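Local coordinates for endo-1,4-b-d-mannanase (Trichoderma reesei, PDB 1QNR), which hydrolyses internal beta-1,4-linked mannosidic bonds in mannan polysaccharides, as an endo-acting beta-mannanase of glycoside hydrolase family 5, at residues L166-R171 with F274-A279. Numbering follows the deposited sequence. Where two conformers were deposited one is given.
Sequences LGNEPR and FEEYGA. With BMA (beta-D-mannopyranose), chain B; BMA (beta-D-mannopyranose), chain C.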
# COMPACT_ATOMS: atom_id res chain seq x y z
N LEU A 166 1.03 -7.88 -1.13
CA LEU A 166 1.93 -8.60 -2.05
C LEU A 166 2.77 -7.64 -2.86
O LEU A 166 3.99 -7.95 -3.06
CB LEU A 166 1.10 -9.58 -2.91
CG LEU A 166 0.21 -10.59 -2.18
CD1 LEU A 166 -0.23 -11.69 -3.20
CD2 LEU A 166 0.86 -11.18 -0.94
N GLY A 167 2.24 -6.52 -3.37
CA GLY A 167 3.13 -5.57 -4.08
C GLY A 167 2.39 -4.24 -4.21
O GLY A 167 1.18 -4.10 -3.92
N ASN A 168 3.17 -3.23 -4.65
CA ASN A 168 2.54 -1.95 -5.02
C ASN A 168 2.08 -2.02 -6.49
O ASN A 168 2.95 -2.02 -7.40
CB ASN A 168 3.50 -0.79 -4.86
CG ASN A 168 2.85 0.55 -5.28
OD1 ASN A 168 1.75 0.92 -4.82
ND2 ASN A 168 3.54 1.24 -6.17
N GLU A 169 0.76 -2.01 -6.73
CA GLU A 169 0.17 -1.88 -8.10
C GLU A 169 0.60 -2.99 -9.03
O GLU A 169 0.92 -2.72 -10.21
CB GLU A 169 0.45 -0.48 -8.76
CG GLU A 169 -0.02 0.62 -7.77
CD GLU A 169 -0.03 1.99 -8.38
OE1 GLU A 169 0.70 2.30 -9.34
OE2 GLU A 169 -0.73 2.85 -7.79
N PRO A 170 0.59 -4.29 -8.66
CA PRO A 170 0.97 -5.35 -9.61
C PRO A 170 0.12 -5.27 -10.89
O PRO A 170 -1.12 -5.15 -10.82
CB PRO A 170 0.68 -6.65 -8.85
CG PRO A 170 -0.23 -6.26 -7.72
CD PRO A 170 0.13 -4.83 -7.34
N ARG A 171 0.79 -5.39 -12.05
CA ARG A 171 0.13 -5.47 -13.35
C ARG A 171 0.81 -6.56 -14.17
O ARG A 171 1.98 -6.92 -13.91
CB ARG A 171 0.22 -4.16 -14.17
CG ARG A 171 -0.48 -2.94 -13.51
CD ARG A 171 -0.32 -1.79 -14.54
NE ARG A 171 -1.00 -0.58 -14.08
CZ ARG A 171 -1.18 0.51 -14.87
NH1 ARG A 171 -0.70 0.52 -16.12
NH2 ARG A 171 -1.80 1.55 -14.33
N PHE A 274 -9.89 2.02 0.06
CA PHE A 274 -9.62 3.02 -0.99
C PHE A 274 -8.18 3.51 -0.70
O PHE A 274 -8.00 4.45 0.11
CB PHE A 274 -10.69 4.10 -0.89
CG PHE A 274 -10.68 5.29 -1.81
CD1 PHE A 274 -10.00 5.22 -3.03
CD2 PHE A 274 -11.38 6.45 -1.49
CE1 PHE A 274 -10.08 6.34 -3.89
CE2 PHE A 274 -11.44 7.57 -2.32
CZ PHE A 274 -10.79 7.48 -3.55
N GLU A 275 -7.18 2.80 -1.22
CA GLU A 275 -5.81 2.82 -0.67
C GLU A 275 -4.89 3.91 -1.20
O GLU A 275 -3.89 4.21 -0.51
CB GLU A 275 -5.20 1.41 -0.96
CG GLU A 275 -3.78 1.20 -0.42
CD GLU A 275 -3.24 -0.20 -0.75
OE1 GLU A 275 -3.10 -0.54 -1.94
OE2 GLU A 275 -2.88 -0.90 0.28
N GLU A 276 -5.18 4.48 -2.37
CA GLU A 276 -4.46 5.65 -2.87
C GLU A 276 -5.39 6.53 -3.68
O GLU A 276 -6.21 5.94 -4.43
CB GLU A 276 -3.28 5.32 -3.81
CG GLU A 276 -2.11 4.49 -3.25
CD GLU A 276 -1.02 4.32 -4.25
OE1 GLU A 276 -1.01 5.02 -5.32
OE2 GLU A 276 -0.10 3.47 -4.10
N TYR A 277 -5.25 7.84 -3.64
CA TYR A 277 -6.01 8.72 -4.57
C TYR A 277 -5.37 10.11 -4.57
O TYR A 277 -4.79 10.55 -3.57
CB TYR A 277 -7.50 8.81 -4.19
CG TYR A 277 -7.80 9.26 -2.78
CD1 TYR A 277 -7.95 10.61 -2.39
CD2 TYR A 277 -8.00 8.33 -1.74
CE1 TYR A 277 -8.27 10.99 -1.11
CE2 TYR A 277 -8.31 8.70 -0.45
CZ TYR A 277 -8.44 10.03 -0.09
OH TYR A 277 -8.74 10.43 1.21
N GLY A 278 -5.57 10.82 -5.69
CA GLY A 278 -5.12 12.23 -5.71
C GLY A 278 -5.67 12.90 -6.97
O GLY A 278 -5.88 12.24 -8.01
N ALA A 279 -5.76 14.22 -6.89
CA ALA A 279 -6.10 15.09 -8.06
C ALA A 279 -5.01 16.14 -8.16
O ALA A 279 -4.73 16.83 -7.18
CB ALA A 279 -7.47 15.74 -7.83
C1 BMA B . 1.48 4.53 -14.07
C2 BMA B . 2.84 5.05 -13.56
C3 BMA B . 3.01 4.73 -12.08
C4 BMA B . 1.77 5.15 -11.29
C5 BMA B . 0.47 4.64 -11.90
C6 BMA B . -0.78 5.36 -11.29
O2 BMA B . 2.92 6.48 -13.73
O3 BMA B . 4.16 5.29 -11.51
O4 BMA B . 1.95 4.69 -9.94
O5 BMA B . 0.38 5.12 -13.30
O6 BMA B . -1.84 4.60 -11.88
C1 BMA C . -1.20 4.38 -18.66
C2 BMA C . -1.86 4.35 -17.27
C3 BMA C . -0.96 4.99 -16.19
C4 BMA C . 0.43 4.34 -16.22
C5 BMA C . 1.02 4.41 -17.67
C6 BMA C . 2.45 3.97 -17.84
O1 BMA C . -2.01 3.66 -19.58
O2 BMA C . -2.17 2.99 -16.91
O3 BMA C . -1.58 4.66 -14.91
O4 BMA C . 1.36 4.99 -15.40
O5 BMA C . 0.08 3.65 -18.52
O6 BMA C . 2.71 2.57 -17.87
O HOH W 1 2.09 4.03 -5.82
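Glu276 reaches from strand 272-277 to the side-chain ends of Asn168 and Glu169, and the direct encounters are oxygen against oxygen. Its OE2 lies 3.2 Å from Asn168 OD1, two acceptors whose amide and carboxylate planes are only 21° apart. A water joins the two side chains, accepting from Asn168 ND2 at 3.2 Å and donating to Glu276 OE2 at 2.8 Å. Asn168 reaches this spot with CG anti to its backbone N (chi1 179°), although its strongest polar partner is Asn112. In the conformer of Glu169 described here, one of two deposited, OE2 stands 3.3 Å from Glu276 OE1, with the carboxylate planes 30° apart. This pairing of acceptors is offset by outside partners: Arg54 forms a salt bridge with Glu276 OE2, Tyr243 OH bonds OE1, and His241 ND1 bonds Glu169 OE2.

In the same conformer, Glu169 OE1 accepts from O4 of the chain B mannose at 2.8 Å. That sugar is linked through C1 to O4 of the chain C mannose, whose O2 receives both Arg171 NH1 and NH2 at 3.0 Å, in the guanidinium plane at its edge. A leucine here has no N-H to offer, so the chain C mannose would probably be held less firmly and Glu205 left without its salt-bridge mate.

Glu169 CD and Glu276 CD are 4.8 Å apart, Glu169 in the loop after strand 161-165 and Glu276 on strand 272-277. Such spacing, the Asn-Glu-Pro sequence and the bound disaccharide are consistent with the acid/base and nucleophile pair of a retaining family 5 TIM barrel.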